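PDB 4HVT: post-proline cleaving enzyme, which is probably a serine endopeptidase of the prolyl oligopeptidase family, cleaving peptides on the carboxyl side of proline residues. Local coordinates for residues 353-367 with 398-410. Residues are numbered along the deposited sequence; the frame is centred on the assembly and turned at random. Where two conformers were deposited one is given.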
loop_
_atom_site.group_PDB
_atom_site.type_symbol
_atom_site.label_atom_id
_atom_site.label_comp_id
_atom_site.label_asym_id
_atom_site.label_seq_id
_atom_site.Cartn_x
_atom_site.Cartn_y
_atom_site.Cartn_z
ATOM N N ASN A 353 13.820 2.872 -5.586
ATOM C CA ASN A 353 12.883 2.341 -4.646
ATOM C C ASN A 353 12.673 3.279 -3.434
ATOM O O ASN A 353 11.591 3.896 -3.280
ATOM C CB ASN A 353 13.236 0.909 -4.244
ATOM C CG ASN A 353 12.169 0.233 -3.406
ATOM O OD1 ASN A 353 11.013 0.677 -3.321
ATOM N ND2 ASN A 353 12.566 -0.865 -2.745
ATOM N N PHE A 354 13.685 3.403 -2.594
ATOM C CA PHE A 354 13.589 4.261 -1.433
ATOM C C PHE A 354 14.943 4.736 -0.938
ATOM O O PHE A 354 15.979 4.137 -1.238
ATOM C CB PHE A 354 12.771 3.631 -0.266
ATOM C CG PHE A 354 13.371 2.401 0.349
ATOM C CD1 PHE A 354 14.423 2.522 1.256
ATOM C CD2 PHE A 354 12.878 1.137 0.040
ATOM C CE1 PHE A 354 14.987 1.390 1.852
ATOM C CE2 PHE A 354 13.394 0.007 0.660
ATOM C CZ PHE A 354 14.469 0.140 1.553
ATOM N N ILE A 355 14.882 5.811 -0.145
ATOM C CA ILE A 355 15.996 6.253 0.743
ATOM C C ILE A 355 15.624 5.935 2.196
ATOM O O ILE A 355 14.467 6.079 2.593
ATOM C CB ILE A 355 16.197 7.754 0.632
ATOM C CG1 ILE A 355 16.864 8.128 -0.699
ATOM C CG2 ILE A 355 16.987 8.390 1.773
ATOM C CD1 ILE A 355 18.358 7.935 -0.732
ATOM N N SER A 356 16.603 5.505 3.006
ATOM C CA SER A 356 16.363 5.354 4.441
ATOM C C SER A 356 17.655 5.817 5.107
ATOM O O SER A 356 18.746 5.624 4.546
ATOM C CB SER A 356 16.018 3.925 4.805
ATOM O OG SER A 356 15.354 3.825 6.053
ATOM N N THR A 357 17.536 6.404 6.276
ATOM C CA THR A 357 18.676 7.082 6.857
ATOM C C THR A 357 18.965 6.530 8.253
ATOM O O THR A 357 18.008 6.205 8.992
ATOM C CB THR A 357 18.336 8.608 6.964
ATOM O OG1 THR A 357 18.017 9.104 5.640
ATOM C CG2 THR A 357 19.491 9.365 7.443
ATOM N N THR A 358 20.261 6.429 8.582
ATOM C CA THR A 358 20.750 6.185 9.943
ATOM C C THR A 358 21.523 7.415 10.398
ATOM O O THR A 358 21.683 8.396 9.646
ATOM C CB THR A 358 21.589 4.932 10.085
ATOM O OG1 THR A 358 22.895 5.141 9.481
ATOM C CG2 THR A 358 20.891 3.733 9.492
ATOM N N LYS A 359 22.003 7.361 11.625
ATOM C CA LYS A 359 22.790 8.484 12.181
ATOM C C LYS A 359 23.896 8.941 11.241
ATOM O O LYS A 359 24.184 10.138 11.131
ATOM C CB LYS A 359 23.412 8.069 13.521
ATOM C CG LYS A 359 24.080 9.203 14.305
ATOM C CD LYS A 359 24.799 8.691 15.536
ATOM C CE LYS A 359 23.907 8.472 16.733
ATOM N NZ LYS A 359 24.657 8.048 17.953
ATOM N N ASP A 360 24.591 7.979 10.620
ATOM C CA ASP A 360 25.766 8.313 9.847
ATOM C C ASP A 360 25.794 7.690 8.435
ATOM O O ASP A 360 26.783 7.807 7.743
ATOM C CB ASP A 360 27.015 7.950 10.633
ATOM C CG ASP A 360 27.131 6.489 10.884
ATOM O OD1 ASP A 360 26.283 5.705 10.438
ATOM O OD2 ASP A 360 28.106 6.118 11.574
ATOM N N ARG A 361 24.683 7.111 7.971
ATOM C CA ARG A 361 24.636 6.576 6.613
ATOM C C ARG A 361 23.281 6.845 5.951
ATOM O O ARG A 361 22.241 6.840 6.622
ATOM C CB ARG A 361 24.857 5.035 6.638
ATOM C CG ARG A 361 26.276 4.679 7.042
ATOM C CD ARG A 361 27.268 4.949 5.929
ATOM N NE ARG A 361 28.590 4.453 6.235
ATOM C CZ ARG A 361 29.506 5.146 6.928
ATOM N NH1 ARG A 361 29.214 6.353 7.459
ATOM N NH2 ARG A 361 30.732 4.636 7.159
ATOM N N VAL A 362 23.316 6.977 4.632
ATOM C CA VAL A 362 22.121 6.993 3.806
ATOM C C VAL A 362 22.132 5.686 2.999
ATOM O O VAL A 362 23.161 5.325 2.435
ATOM C CB VAL A 362 22.198 8.139 2.833
ATOM C CG1 VAL A 362 20.966 8.148 1.953
ATOM C CG2 VAL A 362 22.411 9.458 3.617
ATOM N N PHE A 363 21.011 4.976 2.992
ATOM C CA PHE A 363 20.811 3.783 2.203
ATOM C C PHE A 363 19.941 4.122 0.998
ATOM O O PHE A 363 18.863 4.737 1.149
ATOM C CB PHE A 363 20.017 2.750 3.031
ATOM C CG PHE A 363 20.834 2.067 4.094
ATOM C CD1 PHE A 363 21.327 2.747 5.214
ATOM C CD2 PHE A 363 21.027 0.714 4.025
ATOM C CE1 PHE A 363 22.022 2.081 6.206
ATOM C CE2 PHE A 363 21.760 0.067 4.995
ATOM C CZ PHE A 363 22.224 0.704 6.072
ATOM N N LEU A 364 20.433 3.781 -0.184
ATOM C CA LEU A 364 19.748 3.995 -1.410
ATOM C C LEU A 364 19.405 2.619 -1.940
ATOM O O LEU A 364 20.280 1.870 -2.365
ATOM C CB LEU A 364 20.625 4.729 -2.410
ATOM C CG LEU A 364 20.170 4.761 -3.882
ATOM C CD1 LEU A 364 18.793 5.387 -4.051
ATOM C CD2 LEU A 364 21.202 5.304 -4.801
ATOM N N ALA A 365 18.112 2.346 -1.932
ATOM C CA ALA A 365 17.575 1.090 -2.403
ATOM C C ALA A 365 16.966 1.303 -3.778
ATOM O O ALA A 365 16.175 2.242 -4.005
ATOM C CB ALA A 365 16.574 0.534 -1.422
ATOM N N THR A 366 17.334 0.460 -4.719
ATOM C CA THR A 366 16.828 0.480 -6.101
ATOM C C THR A 366 16.442 -0.931 -6.560
ATOM O O THR A 366 16.608 -1.891 -5.828
ATOM C CB THR A 366 17.878 1.037 -7.096
ATOM O OG1 THR A 366 19.082 0.206 -7.137
ATOM C CG2 THR A 366 18.307 2.459 -6.694
ATOM N N TYR A 367 15.893 -1.047 -7.771
ATOM C CA TYR A 367 15.796 -2.317 -8.483
ATOM C C TYR A 367 16.520 -2.203 -9.817
ATOM O O TYR A 367 16.533 -1.154 -10.472
ATOM C CB TYR A 367 14.360 -2.721 -8.772
ATOM C CG TYR A 367 13.502 -2.988 -7.550
ATOM C CD1 TYR A 367 13.531 -4.242 -6.907
ATOM C CD2 TYR A 367 12.687 -2.004 -7.008
ATOM C CE1 TYR A 367 12.753 -4.472 -5.801
ATOM C CE2 TYR A 367 11.919 -2.251 -5.887
ATOM C CZ TYR A 367 11.956 -3.493 -5.295
ATOM O OH TYR A 367 11.179 -3.727 -4.166
ATOM N N ILE A 398 14.739 -9.160 -2.551
ATOM C CA ILE A 398 13.837 -8.084 -2.239
ATOM C C ILE A 398 14.237 -7.589 -0.856
ATOM O O ILE A 398 14.354 -8.397 0.074
ATOM C CB ILE A 398 12.383 -8.633 -2.192
ATOM C CG1 ILE A 398 12.039 -9.296 -3.516
ATOM C CG2 ILE A 398 11.396 -7.569 -1.745
ATOM C CD1 ILE A 398 11.978 -8.368 -4.697
ATOM N N PHE A 399 14.432 -6.277 -0.757
ATOM C CA PHE A 399 15.022 -5.549 0.362
ATOM C C PHE A 399 14.041 -4.620 1.035
ATOM O O PHE A 399 13.289 -3.902 0.384
ATOM C CB PHE A 399 16.217 -4.752 -0.142
ATOM C CG PHE A 399 16.957 -3.968 0.911
ATOM C CD1 PHE A 399 18.005 -4.533 1.609
ATOM C CD2 PHE A 399 16.653 -2.622 1.125
ATOM C CE1 PHE A 399 18.721 -3.782 2.569
ATOM C CE2 PHE A 399 17.362 -1.865 2.034
ATOM C CZ PHE A 399 18.392 -2.441 2.777
ATOM N N GLY A 400 14.080 -4.607 2.367
ATOM C CA GLY A 400 13.344 -3.648 3.136
ATOM C C GLY A 400 14.095 -3.278 4.375
ATOM O O GLY A 400 15.052 -3.994 4.792
ATOM N N MET A 401 13.702 -2.153 4.964
ATOM C CA MET A 401 14.359 -1.772 6.223
ATOM C C MET A 401 13.554 -0.730 6.999
ATOM O O MET A 401 12.720 -0.064 6.432
ATOM C CB MET A 401 15.788 -1.279 5.993
ATOM C CG MET A 401 15.903 0.099 5.331
ATOM S SD MET A 401 17.626 0.543 4.989
ATOM C CE MET A 401 18.289 1.013 6.502
ATOM N N SER A 402 13.870 -0.649 8.295
ATOM C CA SER A 402 13.354 0.417 9.177
ATOM C C SER A 402 14.571 1.090 9.800
ATOM O O SER A 402 15.522 0.427 10.196
ATOM C CB SER A 402 12.449 -0.139 10.275
ATOM O OG SER A 402 13.046 -1.093 11.123
ATOM N N SER A 403 14.554 2.423 9.850
ATOM C CA SER A 403 15.689 3.158 10.434
ATOM C C SER A 403 15.279 4.589 10.671
ATOM O O SER A 403 14.258 5.049 10.125
ATOM C CB SER A 403 16.931 3.135 9.546
ATOM O OG SER A 403 16.751 3.954 8.380
ATOM N N TYR A 404 16.087 5.241 11.481
ATOM C CA TYR A 404 15.934 6.693 11.780
ATOM C C TYR A 404 17.294 7.330 11.868
ATOM O O TYR A 404 18.274 6.734 12.327
ATOM C CB TYR A 404 15.295 6.921 13.141
ATOM C CG TYR A 404 13.961 6.311 13.406
ATOM C CD1 TYR A 404 12.809 6.947 13.071
ATOM C CD2 TYR A 404 13.884 5.120 14.097
ATOM C CE1 TYR A 404 11.566 6.402 13.370
ATOM C CE2 TYR A 404 12.664 4.554 14.393
ATOM C CZ TYR A 404 11.521 5.192 14.040
ATOM O OH TYR A 404 10.292 4.633 14.339
ATOM N N GLU A 405 17.390 8.570 11.435
ATOM C CA GLU A 405 18.665 9.274 11.552
ATOM C C GLU A 405 19.073 9.398 13.025
ATOM O O GLU A 405 20.239 9.590 13.306
ATOM C CB GLU A 405 18.570 10.668 10.877
ATOM C CG GLU A 405 19.899 11.360 10.711
ATOM C CD GLU A 405 19.870 12.567 9.783
ATOM O OE1 GLU A 405 18.837 12.801 9.105
ATOM O OE2 GLU A 405 20.899 13.281 9.803
ATOM N N GLU A 406 18.136 9.328 13.953
ATOM C CA GLU A 406 18.484 9.418 15.377
ATOM C C GLU A 406 19.295 8.176 15.826
ATOM O O GLU A 406 20.062 8.248 16.775
ATOM C CB GLU A 406 17.270 9.567 16.265
ATOM C CG GLU A 406 17.711 9.786 17.711
ATOM C CD GLU A 406 16.654 10.326 18.619
ATOM O OE1 GLU A 406 15.620 10.806 18.121
ATOM O OE2 GLU A 406 16.890 10.254 19.841
ATOM N N GLU A 407 19.126 7.056 15.147
ATOM C CA GLU A 407 19.668 5.769 15.565
ATOM C C GLU A 407 20.848 5.342 14.667
ATOM O O GLU A 407 20.772 5.385 13.426
ATOM C CB GLU A 407 18.553 4.698 15.487
ATOM C CG GLU A 407 17.413 4.915 16.460
ATOM C CD GLU A 407 17.792 4.674 17.911
ATOM O OE1 GLU A 407 18.784 3.955 18.200
ATOM O OE2 GLU A 407 17.081 5.208 18.773
ATOM N N GLU A 408 21.934 4.870 15.286
ATOM C CA GLU A 408 23.029 4.225 14.550
ATOM C C GLU A 408 22.649 2.849 13.955
ATOM O O GLU A 408 23.128 2.530 12.907
ATOM C CB GLU A 408 24.243 4.017 15.472
ATOM C CG GLU A 408 24.859 5.373 15.801
ATOM C CD GLU A 408 25.949 5.341 16.830
ATOM O OE1 GLU A 408 25.917 4.456 17.711
ATOM O OE2 GLU A 408 26.830 6.235 16.756
ATOM N N GLU A 409 21.823 2.085 14.660
ATOM C CA GLU A 409 21.422 0.744 14.256
ATOM C C GLU A 409 20.063 0.744 13.561
ATOM O O GLU A 409 19.232 1.616 13.748
ATOM C CB GLU A 409 21.385 -0.201 15.451
ATOM C CG GLU A 409 22.759 -0.386 16.073
ATOM C CD GLU A 409 22.786 -1.428 17.215
ATOM O OE1 GLU A 409 21.770 -1.679 17.902
ATOM O OE2 GLU A 409 23.870 -1.979 17.445
ATOM N N ALA A 410 19.834 -0.290 12.773
ATOM C CA ALA A 410 18.647 -0.397 11.922
ATOM C C ALA A 410 18.342 -1.892 11.718
ATOM O O ALA A 410 19.225 -2.721 11.911
ATOM C CB ALA A 410 18.895 0.266 10.568
HETATM O O HOH W 1 10.689 -2.276 -0.899
HETATM O O HOH W 2 24.788 3.480 10.501
HETATM O O HOH W 3 22.870 12.597 11.433
HETATM O O HOH W 4 27.425 7.738 14.341
HETATM O O HOH W 5 13.351 -4.128 -2.377
#
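Met401 reaches from strand 398-402 to the hairpin of strands 353-357 and 362-367. Its CB leaves the backbone toward the hairpin, and chi1 of 72° sets CG between the backbone N and the carbonyl carbon, where it meets Phe354 CE1 at 3.8 Å and passes close to Ser356 OG. SD comes next, obliquely above the Phe363 ring and 3.5 Å from Phe363 CD2, a Met-aromatic contact. The bend at chi3 (-77°) then drops the methyl onto the same ring: CE stands 3.5 Å from the Phe363 ring centroid, only 7° off the normal, a CH-pi contact over the centre of the face. Trp426 packs edge-to-face with Phe363. Beside Met401, Phe354 and Phe399 meet rim to rim, CZ of Phe354 to CD2 of Phe399 at 3.5 Å, while Ala365 CB sits over one face of Phe354. The Ala365 carbonyl takes both Asn353 N and Phe354 N, a classic beta bulge.

Past the greasy part the contact turns polar. Ser403 OG donates to Thr357 O at 2.6 Å, coming from above the carbonyl plane. At the hairpin's end Lys359 N donates to Glu407 O at 2.9 Å, and in one of its two deposited conformers Lys359 NZ comes within 3.1 Å of Glu408 OE2, a salt bridge that is therefore doubtful. Water 2 ties Thr358 OG1 and Asp360 OD1 to Glu408 O.

No backbone bonds join strand 398-402 to the hairpin; two separate antiparallel sheets pack through side chains and touching loops, as adjacent blades do in the beta-propeller domain of prolyl oligopeptidases.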